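Local atomic coordinates of protein URE2 (Lodderomyces elongisporus NRRL YB-4239, PDB entry 4EXJ), a protein that has no established function but belongs to the glutathione S-transferase superfamily and, as a URE2-like protein, probably binds glutathione and may take part in transcription regulation. Residues 164-176 with 194-206. Numbering follows the deposited sequence.
Sequences VDIAFLVGEHRRR and NVEKWFQRAIAFE. With SO4 (sulfate ion), chain G.
Phe199 fits knob-into-hole among Leu169, Glu172, His173 and Arg176, where helices 163-179 and 193-203 of the mostly helical C-terminal domain of the glutathione S-transferase fold cross, the axes of residues 164-176 and 194-203 at -103°. CG anti to the backbone N carries the edge of the Phe199 ring to Leu169 O and His173 CB. Glu172 CG lies over its face in a CH-pi contact, 3.9 Å from the ring centroid, and Arg176 NE lies over the same face. Phe199 CD2 sits 3.4 Å from Arg176 CZ, over the centre of the guanidinium, with the planes 27° apart. Two carboxylates at the guanidinium edge hold Arg176 in place through salt bridges, NH2 to Glu196 OE1 (2.8 Å) and NE to Glu172 OE2 (2.6 Å). Leu169 CD2 packs on Ala202 CB. At the other end of the contact, Trp198 brings CH2 to within 3.5 Å of Phe168 CB, its ring edge faces Leu169 N, and its NE1 meets Asp165 OD1 on the anti side at 3.0 Å (N-H...O 149°). Farther out, Arg175 grips Glu172 side-on through NE and NH2, one to each oxygen, completing a four-residue charge network that probably favours the ionised carboxylate; Leu188 packs against Glu172 and both arginines. Asp165 OD1 also takes Phe156 N. OD2 accepts from Thr162 N while Thr162 OG1 bonds Val164 N, consistent with the N-capping box (Ser/Thr-X-X-Asp) of this fold.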
loop_
_atom_site.group_PDB
_atom_site.type_symbol
_atom_site.label_atom_id
_atom_site.label_comp_id
_atom_site.label_asym_id
_atom_site.label_seq_id
_atom_site.Cartn_x
_atom_site.Cartn_y
_atom_site.Cartn_z
ATOM N N VAL B 164 6.677 -11.967 -2.598
ATOM C CA VAL B 164 7.311 -10.695 -2.237
ATOM C C VAL B 164 8.438 -10.376 -3.231
ATOM O O VAL B 164 8.591 -9.232 -3.708
ATOM C CB VAL B 164 7.846 -10.721 -0.808
ATOM C CG1 VAL B 164 8.686 -9.470 -0.528
ATOM C CG2 VAL B 164 6.681 -10.821 0.187
ATOM N N ASP B 165 9.223 -11.394 -3.572
ATOM C CA ASP B 165 10.225 -11.196 -4.613
ATOM C C ASP B 165 9.601 -10.836 -5.951
ATOM O O ASP B 165 10.166 -10.025 -6.670
ATOM C CB ASP B 165 11.131 -12.418 -4.770
ATOM C CG ASP B 165 11.779 -12.814 -3.454
ATOM O OD1 ASP B 165 12.670 -12.075 -2.963
ATOM O OD2 ASP B 165 11.336 -13.842 -2.899
ATOM N N ILE B 166 8.463 -11.440 -6.291
ATOM C CA ILE B 166 7.770 -11.052 -7.520
ATOM C C ILE B 166 7.389 -9.567 -7.454
ATOM O O ILE B 166 7.644 -8.815 -8.411
ATOM C CB ILE B 166 6.519 -11.893 -7.761
ATOM C CG1 ILE B 166 6.895 -13.368 -7.993
ATOM C CG2 ILE B 166 5.711 -11.371 -8.940
ATOM C CD1 ILE B 166 5.683 -14.292 -8.033
ATOM N N ALA B 167 6.781 -9.136 -6.353
ATOM C CA ALA B 167 6.346 -7.733 -6.272
ATOM C C ALA B 167 7.556 -6.788 -6.462
ATOM O O ALA B 167 7.532 -5.870 -7.305
ATOM C CB ALA B 167 5.636 -7.463 -4.953
ATOM N N PHE B 168 8.604 -6.981 -5.694
ATOM C CA PHE B 168 9.761 -6.135 -5.810
ATOM C C PHE B 168 10.493 -6.238 -7.179
ATOM O O PHE B 168 10.915 -5.253 -7.716
ATOM C CB PHE B 168 10.745 -6.407 -4.660
ATOM C CG PHE B 168 10.419 -5.718 -3.360
ATOM C CD1 PHE B 168 10.604 -4.370 -3.200
ATOM C CD2 PHE B 168 9.957 -6.427 -2.285
ATOM C CE1 PHE B 168 10.344 -3.775 -1.996
ATOM C CE2 PHE B 168 9.701 -5.811 -1.090
ATOM C CZ PHE B 168 9.874 -4.483 -0.962
ATOM N N LEU B 169 10.650 -7.442 -7.706
ATOM C CA LEU B 169 11.338 -7.601 -8.976
ATOM C C LEU B 169 10.625 -6.935 -10.155
ATOM O O LEU B 169 11.243 -6.367 -11.010
ATOM C CB LEU B 169 11.653 -9.066 -9.278
ATOM C CG LEU B 169 10.620 -9.920 -9.947
ATOM C CD1 LEU B 169 10.551 -9.656 -11.398
ATOM C CD2 LEU B 169 10.950 -11.344 -9.697
ATOM N N VAL B 170 9.317 -7.039 -10.179
ATOM C CA VAL B 170 8.579 -6.394 -11.230
ATOM C C VAL B 170 8.708 -4.857 -11.181
ATOM O O VAL B 170 8.906 -4.238 -12.186
ATOM C CB VAL B 170 7.109 -6.827 -11.231
ATOM C CG1 VAL B 170 6.296 -6.006 -12.178
ATOM C CG2 VAL B 170 7.005 -8.267 -11.581
ATOM N N GLY B 171 8.597 -4.264 -9.998
ATOM C CA GLY B 171 8.833 -2.812 -9.880
ATOM C C GLY B 171 10.250 -2.417 -10.299
ATOM O O GLY B 171 10.470 -1.402 -10.990
ATOM N N GLU B 172 11.238 -3.207 -9.890
ATOM C CA GLU B 172 12.625 -2.855 -10.183
ATOM C C GLU B 172 12.940 -3.045 -11.674
ATOM O O GLU B 172 13.657 -2.222 -12.293
ATOM C CB GLU B 172 13.556 -3.707 -9.317
ATOM C CG GLU B 172 15.048 -3.556 -9.600
ATOM C CD GLU B 172 15.541 -2.140 -9.565
ATOM O OE1 GLU B 172 14.836 -1.239 -9.041
ATOM O OE2 GLU B 172 16.680 -1.937 -10.040
ATOM N N HIS B 173 12.398 -4.112 -12.253
ATOM C CA HIS B 173 12.544 -4.360 -13.692
ATOM C C HIS B 173 11.902 -3.193 -14.466
ATOM O O HIS B 173 12.450 -2.697 -15.441
ATOM C CB HIS B 173 11.921 -5.697 -14.082
ATOM C CG HIS B 173 11.829 -5.905 -15.561
ATOM N ND1 HIS B 173 10.779 -5.422 -16.310
ATOM C CD2 HIS B 173 12.642 -6.559 -16.420
ATOM C CE1 HIS B 173 10.964 -5.746 -17.579
ATOM N NE2 HIS B 173 12.083 -6.442 -17.671
ATOM N N ARG B 174 10.736 -2.750 -14.011
ATOM C CA ARG B 174 10.066 -1.614 -14.656
ATOM C C ARG B 174 10.904 -0.332 -14.589
ATOM O O ARG B 174 10.973 0.444 -15.551
ATOM C CB ARG B 174 8.691 -1.385 -14.022
ATOM C CG ARG B 174 7.815 -0.294 -14.707
ATOM C CD ARG B 174 7.482 -0.626 -16.154
ATOM N NE ARG B 174 6.414 0.268 -16.637
ATOM C CZ ARG B 174 6.017 0.342 -17.904
ATOM N NH1 ARG B 174 6.612 -0.370 -18.844
ATOM N NH2 ARG B 174 5.002 1.160 -18.234
ATOM N N ARG B 175 11.488 -0.082 -13.425
ATOM C CA ARG B 175 12.302 1.110 -13.226
ATOM C C ARG B 175 13.461 1.100 -14.231
ATOM O O ARG B 175 13.732 2.114 -14.896
ATOM C CB ARG B 175 12.869 1.099 -11.803
ATOM C CG ARG B 175 13.735 2.350 -11.470
ATOM C CD ARG B 175 14.442 2.182 -10.098
ATOM N NE ARG B 175 15.549 1.208 -10.151
ATOM C CZ ARG B 175 16.830 1.522 -10.361
ATOM N NH1 ARG B 175 17.190 2.776 -10.567
ATOM N NH2 ARG B 175 17.748 0.557 -10.378
ATOM N N ARG B 176 14.133 -0.042 -14.346
ATOM C CA ARG B 176 15.251 -0.183 -15.311
ATOM C C ARG B 176 14.797 -0.047 -16.772
ATOM O O ARG B 176 15.520 0.480 -17.635
ATOM C CB ARG B 176 15.951 -1.525 -15.104
ATOM C CG ARG B 176 16.639 -1.649 -13.758
ATOM C CD ARG B 176 17.210 -3.042 -13.509
ATOM N NE ARG B 176 17.716 -3.115 -12.151
ATOM C CZ ARG B 176 18.911 -3.583 -11.807
ATOM N NH1 ARG B 176 19.738 -4.073 -12.730
ATOM N NH2 ARG B 176 19.252 -3.570 -10.534
ATOM N N ASN B 194 23.631 -5.472 -2.351
ATOM C CA ASN B 194 22.702 -6.526 -1.976
ATOM C C ASN B 194 21.463 -6.518 -2.876
ATOM O O ASN B 194 20.975 -7.583 -3.265
ATOM C CB ASN B 194 22.239 -6.397 -0.530
ATOM C CG ASN B 194 23.363 -6.561 0.478
ATOM O OD1 ASN B 194 24.433 -7.074 0.163
ATOM N ND2 ASN B 194 23.107 -6.131 1.709
ATOM N N VAL B 195 20.943 -5.320 -3.160
ATOM C CA VAL B 195 19.753 -5.236 -4.008
ATOM C C VAL B 195 20.092 -5.661 -5.425
ATOM O O VAL B 195 19.323 -6.357 -6.071
ATOM C CB VAL B 195 19.126 -3.840 -3.991
ATOM C CG1 VAL B 195 17.809 -3.843 -4.828
ATOM C CG2 VAL B 195 18.897 -3.393 -2.535
ATOM N N GLU B 196 21.263 -5.264 -5.918
ATOM C CA GLU B 196 21.654 -5.703 -7.256
ATOM C C GLU B 196 21.759 -7.223 -7.356
ATOM O O GLU B 196 21.271 -7.829 -8.313
ATOM C CB GLU B 196 22.976 -5.064 -7.672
ATOM C CG GLU B 196 23.472 -5.582 -9.032
ATOM C CD GLU B 196 22.714 -4.999 -10.225
ATOM O OE1 GLU B 196 21.934 -4.030 -10.050
ATOM O OE2 GLU B 196 22.927 -5.497 -11.355
ATOM N N LYS B 197 22.406 -7.833 -6.373
ATOM C CA LYS B 197 22.633 -9.268 -6.391
ATOM C C LYS B 197 21.289 -9.987 -6.330
ATOM O O LYS B 197 21.034 -10.937 -7.054
ATOM C CB LYS B 197 23.488 -9.666 -5.194
ATOM C CG LYS B 197 23.917 -11.114 -5.196
ATOM C CD LYS B 197 25.174 -11.308 -4.347
ATOM C CE LYS B 197 24.937 -10.894 -2.900
ATOM N NZ LYS B 197 23.934 -11.774 -2.223
ATOM N N TRP B 198 20.421 -9.497 -5.459
ATOM C CA TRP B 198 19.098 -10.054 -5.352
ATOM C C TRP B 198 18.296 -9.871 -6.658
ATOM O O TRP B 198 17.608 -10.785 -7.094
ATOM C CB TRP B 198 18.334 -9.420 -4.175
ATOM C CG TRP B 198 16.854 -9.621 -4.369
ATOM C CD1 TRP B 198 16.122 -10.707 -3.985
ATOM C CD2 TRP B 198 15.934 -8.736 -5.050
ATOM N NE1 TRP B 198 14.804 -10.559 -4.390
ATOM C CE2 TRP B 198 14.667 -9.358 -5.033
ATOM C CE3 TRP B 198 16.065 -7.491 -5.667
ATOM C CZ2 TRP B 198 13.523 -8.775 -5.612
ATOM C CZ3 TRP B 198 14.914 -6.894 -6.245
ATOM C CH2 TRP B 198 13.669 -7.549 -6.212
ATOM N N PHE B 199 18.366 -8.696 -7.276
ATOM C CA PHE B 199 17.622 -8.500 -8.504
ATOM C C PHE B 199 18.051 -9.511 -9.573
ATOM O O PHE B 199 17.222 -10.117 -10.253
ATOM C CB PHE B 199 17.733 -7.068 -9.043
ATOM C CG PHE B 199 16.961 -6.859 -10.316
ATOM C CD1 PHE B 199 15.574 -6.857 -10.294
ATOM C CD2 PHE B 199 17.616 -6.718 -11.537
ATOM C CE1 PHE B 199 14.851 -6.679 -11.455
ATOM C CE2 PHE B 199 16.901 -6.542 -12.707
ATOM C CZ PHE B 199 15.502 -6.529 -12.662
ATOM N N GLN B 200 19.351 -9.693 -9.713
ATOM C CA GLN B 200 19.838 -10.600 -10.748
ATOM C C GLN B 200 19.366 -12.032 -10.503
ATOM O O GLN B 200 19.017 -12.751 -11.446
ATOM C CB GLN B 200 21.374 -10.534 -10.834
ATOM C CG GLN B 200 21.916 -9.191 -11.317
ATOM C CD GLN B 200 21.448 -8.807 -12.714
ATOM O OE1 GLN B 200 21.075 -9.657 -13.518
ATOM N NE2 GLN B 200 21.472 -7.523 -13.005
ATOM N N ARG B 201 19.344 -12.461 -9.245
ATOM C CA ARG B 201 18.884 -13.812 -8.971
ATOM C C ARG B 201 17.380 -13.937 -9.135
ATOM O O ARG B 201 16.882 -14.975 -9.544
ATOM C CB ARG B 201 19.353 -14.349 -7.609
ATOM C CG ARG B 201 18.675 -13.799 -6.383
ATOM C CD ARG B 201 19.115 -14.616 -5.146
ATOM N NE ARG B 201 20.526 -14.392 -4.851
ATOM C CZ ARG B 201 20.984 -13.419 -4.065
ATOM N NH1 ARG B 201 20.148 -12.563 -3.463
ATOM N NH2 ARG B 201 22.293 -13.290 -3.879
ATOM N N ALA B 202 16.651 -12.865 -8.828
ATOM C CA ALA B 202 15.204 -12.909 -8.993
ATOM C C ALA B 202 14.743 -12.922 -10.461
ATOM O O ALA B 202 13.844 -13.677 -10.817
ATOM C CB ALA B 202 14.544 -11.759 -8.228
ATOM N N ILE B 203 15.369 -12.087 -11.290
ATOM C CA ILE B 203 15.051 -12.000 -12.700
ATOM C C ILE B 203 15.430 -13.306 -13.421
ATOM O O ILE B 203 14.805 -13.673 -14.422
ATOM C CB ILE B 203 15.734 -10.770 -13.355
ATOM C CG1 ILE B 203 15.052 -10.418 -14.678
ATOM C CG2 ILE B 203 17.235 -10.969 -13.529
ATOM C CD1 ILE B 203 13.694 -9.773 -14.488
ATOM N N ALA B 204 16.418 -14.007 -12.867
ATOM C CA ALA B 204 16.898 -15.276 -13.413
ATOM C C ALA B 204 16.054 -16.496 -13.002
ATOM O O ALA B 204 16.290 -17.616 -13.474
ATOM C CB ALA B 204 18.359 -15.491 -12.998
ATOM N N PHE B 205 15.086 -16.289 -12.110
ATOM C CA PHE B 205 14.251 -17.390 -11.622
ATOM C C PHE B 205 13.363 -17.948 -12.722
ATOM O O PHE B 205 12.594 -17.205 -13.358
ATOM C CB PHE B 205 13.387 -16.922 -10.442
ATOM C CG PHE B 205 12.607 -18.021 -9.792
ATOM C CD1 PHE B 205 13.206 -18.864 -8.871
ATOM C CD2 PHE B 205 11.278 -18.211 -10.099
ATOM C CE1 PHE B 205 12.489 -19.887 -8.269
ATOM C CE2 PHE B 205 10.551 -19.241 -9.507
ATOM C CZ PHE B 205 11.155 -20.074 -8.587
ATOM N N GLU B 206 13.466 -19.261 -12.962
ATOM C CA GLU B 206 12.627 -19.932 -13.968
ATOM C C GLU B 206 12.432 -19.085 -15.223
ATOM O O GLU B 206 13.411 -18.643 -15.822
ATOM C CB GLU B 206 11.300 -20.397 -13.369
ATOM C CG GLU B 206 11.522 -21.412 -12.229
ATOM C CD GLU B 206 10.242 -21.938 -11.609
ATOM O OE1 GLU B 206 9.140 -21.638 -12.114
ATOM O OE2 GLU B 206 10.341 -22.685 -10.610
HETATM S S SO4 G . 4.556 2.187 -14.278
HETATM O O1 SO4 G . 5.966 2.462 -14.656
HETATM O O2 SO4 G . 4.464 0.973 -13.617
HETATM O O3 SO4 G . 4.105 3.257 -13.371
HETATM O O4 SO4 G . 3.730 2.243 -15.497
#